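PDB 5DUD: 5-oxoprolinase subunit C from Escherichia coli, which catalyses, as part of 5-oxoprolinase, the ATP-driven cleavage of 5-oxo-L-proline to L-glutamate, releasing ADP and phosphate. Local coordinates for residues G171-A176 with P277-Q282; G232-P237 with P256-I261; G117-P122 with D148-G153; M9-Q14 with R142-G147. All coordinates share one frame; numbering follows the deposited sequence.

Contact 1: residues G171-A176 with P277-Q282; sequences GNRIRA and PIHFVQ
R173-A176 and H279-Q282 form a parallel strand pair that brings together the first and last strands of the mixed sheet in this cyclophilin-like carboxyltransferase domain. H279 N to N172 O opens the ladder, which continues with I174 N to H279 O (2.9 Å), V281 N to I174 O and A176 N to V281 O. N172 adds a side-chain bond: OD1 accepts from H279 ND1 at 2.8 Å, lying near the plane of the imidazole, with the amide turned 57° from the ring. R173 reaches the same ring from over one face. Its chain bends at chi3 (71°), which swings NE near V281 CG2 (3.6 Å), and NH1 then stands 3.3 Å from H279 CG, the two planes 28° apart. An alanine at H279 would remove the ND1 donor and the ring face, which would probably leave N172 OD1 without its mate and the R173 guanidinium freer to turn. R175 instead directs its polar end to D265. The buried side of the sheet carries I174, A176 and F280, whose ring stacks on F193; here I174 CD1 meets I278 CG2, and A176 CB rests 4.1 Å from F280 CD1.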
loop_
_atom_site.group_PDB
_atom_site.type_symbol
_atom_site.label_atom_id
_atom_site.label_comp_id
_atom_site.label_asym_id
_atom_site.label_seq_id
_atom_site.Cartn_x
_atom_site.Cartn_y
_atom_site.Cartn_z
ATOM N N GLY A 171 19.622 10.115 -5.124
ATOM C CA GLY A 171 19.962 10.227 -6.537
ATOM C C GLY A 171 18.783 9.936 -7.442
ATOM O O GLY A 171 17.706 9.570 -6.965
ATOM N N ASN A 172 18.977 10.095 -8.757
ATOM C CA ASN A 172 17.927 9.828 -9.751
ATOM C C ASN A 172 18.081 8.422 -10.373
ATOM O O ASN A 172 17.129 7.969 -11.008
ATOM C CB ASN A 172 17.863 10.905 -10.856
ATOM C CG ASN A 172 19.170 11.237 -11.534
ATOM O OD1 ASN A 172 19.575 10.587 -12.502
ATOM N ND2 ASN A 172 19.854 12.268 -11.051
ATOM N N ARG A 173 19.250 7.735 -10.212
ATOM C CA ARG A 173 19.449 6.373 -10.728
ATOM C C ARG A 173 18.909 5.361 -9.707
ATOM O O ARG A 173 19.324 5.389 -8.550
ATOM C CB ARG A 173 20.928 6.104 -11.045
ATOM C CG ARG A 173 21.500 7.107 -12.039
ATOM C CD ARG A 173 22.694 6.591 -12.817
ATOM N NE ARG A 173 22.340 5.558 -13.797
ATOM C CZ ARG A 173 21.747 5.771 -14.974
ATOM N NH1 ARG A 173 21.406 7.002 -15.348
ATOM N NH2 ARG A 173 21.483 4.751 -15.784
ATOM N N ILE A 174 17.961 4.507 -10.125
ATOM C CA ILE A 174 17.302 3.530 -9.252
ATOM C C ILE A 174 17.409 2.128 -9.862
ATOM O O ILE A 174 17.024 1.920 -11.006
ATOM C CB ILE A 174 15.825 3.985 -9.037
ATOM C CG1 ILE A 174 15.757 5.156 -8.020
ATOM C CG2 ILE A 174 14.911 2.835 -8.591
ATOM C CD1 ILE A 174 15.003 6.337 -8.501
ATOM N N ARG A 175 17.918 1.171 -9.086
ATOM C CA ARG A 175 18.081 -0.209 -9.537
ATOM C C ARG A 175 16.752 -0.958 -9.537
ATOM O O ARG A 175 16.143 -1.109 -8.480
ATOM C CB ARG A 175 19.096 -0.945 -8.653
ATOM C CG ARG A 175 20.533 -0.514 -8.909
ATOM C CD ARG A 175 21.494 -1.092 -7.889
ATOM N NE ARG A 175 21.337 -0.466 -6.577
ATOM C CZ ARG A 175 22.032 -0.787 -5.488
ATOM N NH1 ARG A 175 22.962 -1.739 -5.541
ATOM N NH2 ARG A 175 21.814 -0.157 -4.341
ATOM N N ALA A 176 16.291 -1.406 -10.716
ATOM C CA ALA A 176 15.050 -2.174 -10.839
ATOM C C ALA A 176 15.349 -3.545 -11.427
ATOM O O ALA A 176 16.252 -3.678 -12.252
ATOM C CB ALA A 176 14.032 -1.430 -11.703
ATOM N N PRO A 277 13.898 14.193 -13.818
ATOM C CA PRO A 277 13.815 12.842 -14.398
ATOM C C PRO A 277 14.198 11.730 -13.417
ATOM O O PRO A 277 14.666 11.991 -12.312
ATOM C CB PRO A 277 14.796 12.911 -15.573
ATOM C CG PRO A 277 15.788 13.927 -15.177
ATOM C CD PRO A 277 15.044 14.945 -14.371
ATOM N N ILE A 278 13.966 10.469 -13.843
ATOM C CA ILE A 278 14.283 9.239 -13.098
ATOM C C ILE A 278 14.887 8.219 -14.067
ATOM O O ILE A 278 14.250 7.893 -15.069
ATOM C CB ILE A 278 13.041 8.616 -12.381
ATOM C CG1 ILE A 278 12.137 9.681 -11.717
ATOM C CG2 ILE A 278 13.500 7.568 -11.349
ATOM C CD1 ILE A 278 10.827 9.136 -11.164
ATOM N N HIS A 279 16.085 7.690 -13.763
ATOM C CA HIS A 279 16.733 6.672 -14.599
ATOM C C HIS A 279 16.653 5.315 -13.923
ATOM O O HIS A 279 16.859 5.215 -12.714
ATOM C CB HIS A 279 18.204 7.020 -14.873
ATOM C CG HIS A 279 18.404 8.331 -15.570
ATOM N ND1 HIS A 279 18.707 9.481 -14.866
ATOM C CD2 HIS A 279 18.344 8.632 -16.887
ATOM C CE1 HIS A 279 18.827 10.440 -15.768
ATOM N NE2 HIS A 279 18.623 9.975 -17.001
ATOM N N PHE A 280 16.373 4.262 -14.700
ATOM C CA PHE A 280 16.317 2.897 -14.178
ATOM C C PHE A 280 17.597 2.155 -14.559
ATOM O O PHE A 280 18.066 2.271 -15.692
ATOM C CB PHE A 280 15.083 2.145 -14.692
ATOM C CG PHE A 280 13.771 2.648 -14.135
ATOM C CD1 PHE A 280 13.439 2.443 -12.805
ATOM C CD2 PHE A 280 12.843 3.275 -14.954
ATOM C CE1 PHE A 280 12.223 2.894 -12.294
ATOM C CE2 PHE A 280 11.625 3.721 -14.443
ATOM C CZ PHE A 280 11.323 3.527 -13.117
ATOM N N VAL A 281 18.158 1.400 -13.609
ATOM C CA VAL A 281 19.370 0.605 -13.804
ATOM C C VAL A 281 18.980 -0.877 -13.740
ATOM O O VAL A 281 18.294 -1.282 -12.805
ATOM C CB VAL A 281 20.440 0.973 -12.738
ATOM C CG1 VAL A 281 21.600 -0.027 -12.737
ATOM C CG2 VAL A 281 20.958 2.390 -12.944
ATOM N N GLN A 282 19.427 -1.693 -14.710
ATOM C CA GLN A 282 19.126 -3.134 -14.699
ATOM C C GLN A 282 19.965 -3.822 -13.613
ATOM O O GLN A 282 21.190 -3.683 -13.595
ATOM C CB GLN A 282 19.376 -3.768 -16.071
ATOM C CG GLN A 282 18.663 -5.113 -16.249
ATOM C CD GLN A 282 18.683 -5.639 -17.668
ATOM O OE1 GLN A 282 18.924 -4.911 -18.637
ATOM N NE2 GLN A 282 18.401 -6.925 -17.824
#

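Contact 2: residues G232-P237 with P256-I261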
loop_
_atom_site.group_PDB
_atom_site.type_symbol
_atom_site.label_atom_id
_atom_site.label_comp_id
_atom_site.label_asym_id
_atom_site.label_seq_id
_atom_site.Cartn_x
_atom_site.Cartn_y
_atom_site.Cartn_z
ATOM N N GLY A 232 7.062 -0.625 -5.045
ATOM C CA GLY A 232 8.193 -0.723 -5.958
ATOM C C GLY A 232 7.890 -1.371 -7.294
ATOM O O GLY A 232 8.696 -1.243 -8.218
ATOM N N VAL A 233 6.739 -2.062 -7.426
ATOM C CA VAL A 233 6.366 -2.724 -8.678
ATOM C C VAL A 233 5.953 -1.660 -9.702
ATOM O O VAL A 233 5.157 -0.777 -9.387
ATOM C CB VAL A 233 5.260 -3.786 -8.467
ATOM C CG1 VAL A 233 4.757 -4.332 -9.802
ATOM C CG2 VAL A 233 5.763 -4.924 -7.585
ATOM N N VAL A 234 6.525 -1.738 -10.910
ATOM C CA VAL A 234 6.250 -0.792 -11.987
ATOM C C VAL A 234 5.230 -1.426 -12.928
ATOM O O VAL A 234 5.574 -2.361 -13.647
ATOM C CB VAL A 234 7.554 -0.392 -12.730
ATOM C CG1 VAL A 234 7.318 0.787 -13.673
ATOM C CG2 VAL A 234 8.665 -0.063 -11.735
ATOM N N GLN A 235 3.982 -0.916 -12.921
ATOM C CA GLN A 235 2.907 -1.392 -13.795
ATOM C C GLN A 235 2.830 -0.531 -15.035
ATOM O O GLN A 235 3.041 0.678 -14.931
ATOM C CB GLN A 235 1.543 -1.340 -13.091
ATOM C CG GLN A 235 1.479 -1.963 -11.711
ATOM C CD GLN A 235 0.055 -1.951 -11.206
ATOM O OE1 GLN A 235 -0.583 -2.996 -11.056
ATOM N NE2 GLN A 235 -0.493 -0.766 -10.969
ATOM N N VAL A 236 2.466 -1.117 -16.185
ATOM C CA VAL A 236 2.318 -0.380 -17.443
ATOM C C VAL A 236 0.891 -0.593 -17.971
ATOM O O VAL A 236 0.632 -1.624 -18.583
ATOM C CB VAL A 236 3.385 -0.821 -18.479
ATOM C CG1 VAL A 236 3.352 0.069 -19.720
ATOM C CG2 VAL A 236 4.783 -0.833 -17.856
ATOM N N PRO A 237 -0.051 0.361 -17.803
ATOM C CA PRO A 237 -1.406 0.151 -18.347
ATOM C C PRO A 237 -1.465 0.219 -19.888
ATOM O O PRO A 237 -0.431 0.168 -20.555
ATOM C CB PRO A 237 -2.228 1.285 -17.703
ATOM C CG PRO A 237 -1.366 1.863 -16.638
ATOM C CD PRO A 237 0.033 1.649 -17.095
ATOM N N PRO A 256 -0.020 -5.307 -16.448
ATOM C CA PRO A 256 1.252 -6.013 -16.677
ATOM C C PRO A 256 2.435 -5.297 -16.008
ATOM O O PRO A 256 2.624 -4.100 -16.219
ATOM C CB PRO A 256 1.379 -6.033 -18.205
ATOM C CG PRO A 256 0.587 -4.880 -18.666
ATOM C CD PRO A 256 -0.524 -4.684 -17.686
ATOM N N ARG A 257 3.193 -6.035 -15.174
ATOM C CA ARG A 257 4.326 -5.543 -14.394
ATOM C C ARG A 257 5.644 -5.723 -15.167
ATOM O O ARG A 257 6.104 -6.853 -15.342
ATOM C CB ARG A 257 4.393 -6.288 -13.043
ATOM C CG ARG A 257 3.096 -6.270 -12.232
ATOM C CD ARG A 257 3.030 -7.414 -11.232
ATOM N NE ARG A 257 2.696 -8.688 -11.875
ATOM C CZ ARG A 257 2.477 -9.835 -11.234
ATOM N NH1 ARG A 257 2.543 -9.890 -9.906
ATOM N NH2 ARG A 257 2.181 -10.935 -11.917
ATOM N N ILE A 258 6.224 -4.620 -15.648
ATOM C CA ILE A 258 7.475 -4.666 -16.412
ATOM C C ILE A 258 8.701 -4.825 -15.500
ATOM O O ILE A 258 9.582 -5.604 -15.845
ATOM C CB ILE A 258 7.642 -3.433 -17.340
ATOM C CG1 ILE A 258 8.782 -3.678 -18.357
ATOM C CG2 ILE A 258 7.892 -2.122 -16.558
ATOM C CD1 ILE A 258 8.907 -2.645 -19.399
ATOM N N ALA A 259 8.768 -4.097 -14.364
ATOM C CA ALA A 259 9.921 -4.161 -13.461
ATOM C C ALA A 259 9.519 -3.951 -12.005
ATOM O O ALA A 259 8.386 -3.560 -11.725
ATOM C CB ALA A 259 10.952 -3.120 -13.871
ATOM N N CYS A 260 10.441 -4.242 -11.081
ATOM C CA CYS A 260 10.225 -4.068 -9.645
ATOM C C CYS A 260 11.457 -3.424 -9.034
ATOM O O CYS A 260 12.555 -3.958 -9.179
ATOM C CB CYS A 260 9.895 -5.396 -8.967
ATOM S SG CYS A 260 9.449 -5.241 -7.217
ATOM N N ILE A 261 11.282 -2.260 -8.395
ATOM C CA ILE A 261 12.365 -1.517 -7.749
ATOM C C ILE A 261 12.735 -2.218 -6.435
ATOM O O ILE A 261 11.850 -2.657 -5.692
ATOM C CB ILE A 261 11.959 -0.035 -7.536
ATOM C CG1 ILE A 261 11.704 0.652 -8.900
ATOM C CG2 ILE A 261 13.020 0.742 -6.747
ATOM C CD1 ILE A 261 10.686 1.652 -8.858
#
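V233 and R257 meet on one side of an antiparallel strand pair. V233 CG1, anti to the backbone N (chi1 173°), lodges against the aliphatic run CB-CG-CD of the arginine, 3.5 Å from R257 CG. The second methyl of V233, CG2, abuts C260 SG at 3.7 Å. On the other side I258 CG2 meets V236 CG2 at 3.6 Å, just past the strand, and V234 CG1 at 4.1 Å. The other methyl of V234, CG2, touches I261 CD1 (3.9 Å). The P256 ring lies against V236 O, its CG at 3.3 Å. A CB on G232 would run into I261 O. I261 CB, CG1 and CD1 lie beside G232 O, which also accepts from I261 N. V234 N bonds to A259 O at 2.7 Å, V236 N bonds to P256 O, and I258 N makes a weak bond to V234 O. F193 of helix 187-195 covers V234, I258 and A259, another protein chain packs on V233 and C260, and R257 NE is salt-bridged to E181. The register slips by one residue between V234 and Q235, giving a beta bulge within the mixed sheet of the carboxyltransferase domain.

Contact 3: residues G117-P122 with D148-G153; sequences GGIDVP and DRLPIG
D120 meets P151 through its flat carbonyl group, whose O lies over one face of the puckered proline ring, 3.6 Å from P151 CD and nearly as close to CG and CB. V121 CG1 also approaches CD, at 4.4 Å. Two backbone hydrogen bonds join the segments beside this ring. G153 N donates to G118 O at 2.7 Å, nearly along the C=O axis, and D120 N makes a weak bond to P151 O. D120 CB lies 3.3 Å from P151 O, off the oxygen end of that carbonyl, and close to G153 N. Apolar packing lies behind the backbone: I119 has CG2 anti to the backbone N, and this methyl abuts L150 CB at 3.9 Å, with L150 CG and CD2 only slightly farther off. I119 CG1 loosely approaches I152 CD1 (4.3 Å), while I152 CG2 lies near the G118 carbonyl. The glycines let the two segments come this near, since a CB on G117 would run into G153 O and one on G153 into G117 O. L53 of strand 52-56 supports both I119 and L150, and I152 rests on L2. The result is a single beta bridge, I119 with I152, in which the loop after strand 110-115 of the five-stranded sheet meets the chain leaving strand 149-150, the edge strand of the six-stranded antiparallel sheet.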
loop_
_atom_site.group_PDB
_atom_site.type_symbol
_atom_site.label_atom_id
_atom_site.label_comp_id
_atom_site.label_asym_id
_atom_site.label_seq_id
_atom_site.Cartn_x
_atom_site.Cartn_y
_atom_site.Cartn_z
ATOM N N GLY A 117 10.710 9.976 23.007
ATOM C CA GLY A 117 9.513 9.349 23.554
ATOM C C GLY A 117 8.539 8.889 22.482
ATOM O O GLY A 117 7.835 7.898 22.686
ATOM N N GLY A 118 8.480 9.611 21.356
ATOM C CA GLY A 118 7.602 9.298 20.235
ATOM C C GLY A 118 6.277 10.018 20.354
ATOM O O GLY A 118 5.890 10.423 21.452
ATOM N N ILE A 119 5.563 10.171 19.234
ATOM C CA ILE A 119 4.260 10.837 19.241
ATOM C C ILE A 119 3.240 9.841 19.767
ATOM O O ILE A 119 2.947 8.855 19.090
ATOM C CB ILE A 119 3.873 11.379 17.840
ATOM C CG1 ILE A 119 4.940 12.372 17.308
ATOM C CG2 ILE A 119 2.485 12.042 17.889
ATOM C CD1 ILE A 119 4.798 12.743 15.856
ATOM N N ASP A 120 2.747 10.071 20.985
ATOM C CA ASP A 120 1.764 9.187 21.590
ATOM C C ASP A 120 0.412 9.449 20.943
ATOM O O ASP A 120 -0.226 10.454 21.245
ATOM C CB ASP A 120 1.712 9.388 23.120
ATOM C CG ASP A 120 0.994 8.297 23.894
ATOM O OD1 ASP A 120 0.258 7.501 23.267
ATOM O OD2 ASP A 120 1.177 8.229 25.128
ATOM N N VAL A 121 0.008 8.573 20.012
ATOM C CA VAL A 121 -1.276 8.625 19.314
ATOM C C VAL A 121 -1.802 7.196 19.322
ATOM O O VAL A 121 -1.000 6.269 19.461
ATOM C CB VAL A 121 -1.205 9.241 17.888
ATOM C CG1 VAL A 121 -1.162 10.766 17.946
ATOM C CG2 VAL A 121 -0.032 8.690 17.082
ATOM N N PRO A 122 -3.119 6.951 19.212
ATOM C CA PRO A 122 -3.588 5.554 19.318
ATOM C C PRO A 122 -3.080 4.652 18.181
ATOM O O PRO A 122 -3.316 4.976 17.020
ATOM C CB PRO A 122 -5.119 5.665 19.316
ATOM C CG PRO A 122 -5.449 7.100 19.307
ATOM C CD PRO A 122 -4.229 7.914 19.079
ATOM N N ASP A 148 -3.588 22.282 15.554
ATOM C CA ASP A 148 -3.620 20.966 16.222
ATOM C C ASP A 148 -2.413 20.755 17.148
ATOM O O ASP A 148 -1.381 21.404 16.968
ATOM C CB ASP A 148 -3.647 19.819 15.190
ATOM C CG ASP A 148 -4.877 19.760 14.307
ATOM O OD1 ASP A 148 -5.942 20.256 14.736
ATOM O OD2 ASP A 148 -4.789 19.163 13.210
ATOM N N ARG A 149 -2.562 19.839 18.135
ATOM C CA ARG A 149 -1.510 19.443 19.082
ATOM C C ARG A 149 -1.380 17.919 19.102
ATOM O O ARG A 149 -2.385 17.212 19.159
ATOM C CB ARG A 149 -1.778 19.975 20.503
ATOM C CG ARG A 149 -1.441 21.459 20.661
ATOM C CD ARG A 149 -2.389 22.217 21.569
ATOM N NE ARG A 149 -2.536 21.581 22.888
ATOM C CZ ARG A 149 -2.108 22.066 24.057
ATOM N NH1 ARG A 149 -1.480 23.239 24.115
ATOM N NH2 ARG A 149 -2.310 21.384 25.179
ATOM N N LEU A 150 -0.144 17.420 19.044
ATOM C CA LEU A 150 0.146 15.994 19.031
ATOM C C LEU A 150 0.814 15.638 20.361
ATOM O O LEU A 150 1.841 16.228 20.689
ATOM C CB LEU A 150 1.023 15.645 17.816
ATOM C CG LEU A 150 0.248 15.236 16.555
ATOM C CD1 LEU A 150 -0.856 16.232 16.213
ATOM C CD2 LEU A 150 1.165 15.108 15.388
ATOM N N PRO A 151 0.251 14.714 21.174
ATOM C CA PRO A 151 0.859 14.418 22.489
ATOM C C PRO A 151 2.111 13.520 22.453
ATOM O O PRO A 151 2.069 12.403 21.951
ATOM C CB PRO A 151 -0.274 13.722 23.256
ATOM C CG PRO A 151 -1.496 13.793 22.376
ATOM C CD PRO A 151 -0.993 13.940 20.991
ATOM N N ILE A 152 3.199 13.989 23.063
ATOM C CA ILE A 152 4.462 13.257 23.082
ATOM C C ILE A 152 4.431 12.182 24.172
ATOM O O ILE A 152 3.780 12.362 25.200
ATOM C CB ILE A 152 5.636 14.262 23.277
ATOM C CG1 ILE A 152 5.600 15.396 22.209
ATOM C CG2 ILE A 152 6.991 13.555 23.279
ATOM C CD1 ILE A 152 5.271 14.954 20.786
ATOM N N GLY A 153 5.136 11.078 23.920
ATOM C CA GLY A 153 5.259 9.958 24.843
ATOM C C GLY A 153 6.349 10.200 25.864
ATOM O O GLY A 153 7.049 11.212 25.805
#

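Contact 4: residues M9-Q14 with R142-G147; sequences MYTTVQ and RLLKDG
Y10, T11 and T12 receive the side chain of L143, which can be followed outward atom by atom. Its CB lies 3.9 Å from the carbonyl O of T11. CG is placed anti to the carbonyl carbon, beside the backbone N (chi1 -63°), and carries two methyls with different partners. CD1 touches the backbone O of M9 at 3.6 Å and the Y10 ring atom CD1 at 3.8 Å. CD2 sits over the centre of one ring face, 3.9 Å from the Y10 centroid and 12° off the normal, a CH-pi contact, and also meets T12 CG2 at 3.5 Å. An alanine in place of Y10 would remove the ring that L143 CD2 sits over and CD1 touches, which would probably open a gap there and let the leucine shift. Beside this packing, L144 N bonds to T11 O at 2.9 Å with an N-H...O angle of 169°, and L144 CD1 meets T11 CG2 across roughly a right angle. One water accepts from T11 N (2.8 Å) and donates to L144 O; a second donates to R142 O and takes a weak bond from V13 N. T11 OG1 is held by A7 O, while R142 NH1 bonds to L143 O and has D148 as its outside partner. Strand 12-14 is an edge strand of the five-stranded sheet and pairs with strand 52-56, T11 packing on I55 and L144 on L53, and L144 also reaches L150 on strand 149-150 of the six-stranded sheet.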
loop_
_atom_site.group_PDB
_atom_site.type_symbol
_atom_site.label_atom_id
_atom_site.label_comp_id
_atom_site.label_asym_id
_atom_site.label_seq_id
_atom_site.Cartn_x
_atom_site.Cartn_y
_atom_site.Cartn_z
ATOM N N MET A 9 1.458 21.472 3.368
ATOM C CA MET A 9 0.554 20.934 2.337
ATOM C C MET A 9 0.221 19.435 2.498
ATOM O O MET A 9 -0.935 19.091 2.281
ATOM C CB MET A 9 1.072 21.213 0.910
ATOM C CG MET A 9 2.457 20.664 0.580
ATOM S SD MET A 9 2.892 20.902 -1.160
ATOM C CE MET A 9 1.748 19.757 -1.942
ATOM N N TYR A 10 1.186 18.559 2.836
ATOM C CA TYR A 10 0.930 17.123 3.001
ATOM C C TYR A 10 1.767 16.609 4.177
ATOM O O TYR A 10 2.792 15.949 3.986
ATOM C CB TYR A 10 1.252 16.379 1.675
ATOM C CG TYR A 10 0.193 15.403 1.222
ATOM C CD1 TYR A 10 -0.925 15.836 0.520
ATOM C CD2 TYR A 10 0.363 14.033 1.391
ATOM C CE1 TYR A 10 -1.877 14.935 0.047
ATOM C CE2 TYR A 10 -0.580 13.123 0.923
ATOM C CZ TYR A 10 -1.703 13.578 0.254
ATOM O OH TYR A 10 -2.625 12.668 -0.212
ATOM N N THR A 11 1.337 16.946 5.405
ATOM C CA THR A 11 2.029 16.533 6.632
ATOM C C THR A 11 1.181 15.482 7.349
ATOM O O THR A 11 -0.017 15.696 7.530
ATOM C CB THR A 11 2.315 17.750 7.516
ATOM O OG1 THR A 11 2.932 18.755 6.711
ATOM C CG2 THR A 11 3.229 17.420 8.695
ATOM N N THR A 12 1.801 14.346 7.752
ATOM C CA THR A 12 1.127 13.226 8.426
ATOM C C THR A 12 2.033 12.543 9.447
ATOM O O THR A 12 3.254 12.653 9.355
ATOM C CB THR A 12 0.679 12.159 7.398
ATOM O OG1 THR A 12 1.818 11.662 6.683
ATOM C CG2 THR A 12 -0.363 12.672 6.445
ATOM N N VAL A 13 1.428 11.776 10.376
ATOM C CA VAL A 13 2.154 10.977 11.374
ATOM C C VAL A 13 2.468 9.623 10.733
ATOM O O VAL A 13 1.533 8.885 10.410
ATOM C CB VAL A 13 1.347 10.801 12.687
ATOM C CG1 VAL A 13 2.195 10.129 13.767
ATOM C CG2 VAL A 13 0.791 12.135 13.188
ATOM N N GLN A 14 3.754 9.300 10.528
ATOM C CA GLN A 14 4.152 8.052 9.887
ATOM C C GLN A 14 5.010 7.203 10.817
ATOM O O GLN A 14 5.754 7.724 11.641
ATOM C CB GLN A 14 4.894 8.339 8.572
ATOM C CG GLN A 14 4.017 8.985 7.494
ATOM C CD GLN A 14 2.873 8.110 7.019
ATOM O OE1 GLN A 14 2.894 6.882 7.136
ATOM N NE2 GLN A 14 1.846 8.723 6.448
ATOM N N ARG A 142 -6.136 11.881 8.778
ATOM C CA ARG A 142 -6.155 13.053 7.900
ATOM C C ARG A 142 -4.838 13.827 7.972
ATOM O O ARG A 142 -4.000 13.548 8.829
ATOM C CB ARG A 142 -7.332 13.978 8.278
ATOM C CG ARG A 142 -7.406 14.346 9.763
ATOM C CD ARG A 142 -8.239 15.601 9.989
ATOM N NE ARG A 142 -8.270 15.992 11.400
ATOM C CZ ARG A 142 -7.316 16.673 12.032
ATOM N NH1 ARG A 142 -6.209 17.043 11.389
ATOM N NH2 ARG A 142 -7.449 16.972 13.317
ATOM N N LEU A 143 -4.660 14.805 7.072
ATOM C CA LEU A 143 -3.463 15.652 7.058
ATOM C C LEU A 143 -3.475 16.595 8.249
ATOM O O LEU A 143 -4.542 17.070 8.635
ATOM C CB LEU A 143 -3.392 16.482 5.767
ATOM C CG LEU A 143 -3.269 15.715 4.450
ATOM C CD1 LEU A 143 -3.446 16.649 3.268
ATOM C CD2 LEU A 143 -1.950 14.971 4.366
ATOM N N LEU A 144 -2.305 16.886 8.826
ATOM C CA LEU A 144 -2.250 17.820 9.945
ATOM C C LEU A 144 -2.626 19.206 9.436
ATOM O O LEU A 144 -2.317 19.532 8.287
ATOM C CB LEU A 144 -0.862 17.819 10.603
ATOM C CG LEU A 144 -0.418 16.509 11.267
ATOM C CD1 LEU A 144 0.922 16.677 11.945
ATOM C CD2 LEU A 144 -1.439 16.018 12.289
ATOM N N LYS A 145 -3.370 19.983 10.248
ATOM C CA LYS A 145 -3.804 21.341 9.897
ATOM C C LYS A 145 -3.299 22.330 10.964
ATOM O O LYS A 145 -2.634 21.920 11.918
ATOM C CB LYS A 145 -5.341 21.422 9.716
ATOM C CG LYS A 145 -6.200 20.857 10.827
ATOM C CD LYS A 145 -7.660 21.349 10.701
ATOM C CE LYS A 145 -8.654 20.400 11.325
ATOM N NZ LYS A 145 -9.523 20.839 12.449
ATOM N N ASP A 146 -3.573 23.634 10.779
ATOM C CA ASP A 146 -3.130 24.688 11.704
ATOM C C ASP A 146 -3.913 24.637 13.021
ATOM O O ASP A 146 -5.132 24.469 13.001
ATOM C CB ASP A 146 -3.307 26.075 11.059
ATOM C CG ASP A 146 -2.503 26.298 9.790
ATOM O OD1 ASP A 146 -2.366 25.341 8.997
ATOM O OD2 ASP A 146 -2.009 27.428 9.593
ATOM N N GLY A 147 -3.209 24.759 14.142
ATOM C CA GLY A 147 -3.822 24.755 15.467
ATOM C C GLY A 147 -3.860 23.433 16.217
ATOM O O GLY A 147 -4.154 23.444 17.413
HETATM O O HOH W 1 -0.551 18.956 5.609
HETATM O O HOH W 2 -1.882 12.642 10.361
#

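The four contacts fall into two pairs on opposite sides of the chain's centre. Contacts 1 and 2 have centres about 14 Å apart and share the mixed sheet, where strands 173-178 and 257-261 are neighbours; I174 CG2 meets I261 CG2 at 3.4 Å. Contacts 3 and 4 have centres about 13 Å apart and are joined by a salt bridge from R142 NH1 to D148 OD2 (3.1 Å) and by L150 CD2 packing on V13 CG2 (3.7 Å). Between the pairs nothing touches: the nearest atoms of contacts 2 and 4 are about 15 Å apart, those of contacts 1 and 3 about 26 Å. No catalytic or nucleotide site can be assigned to any of the four.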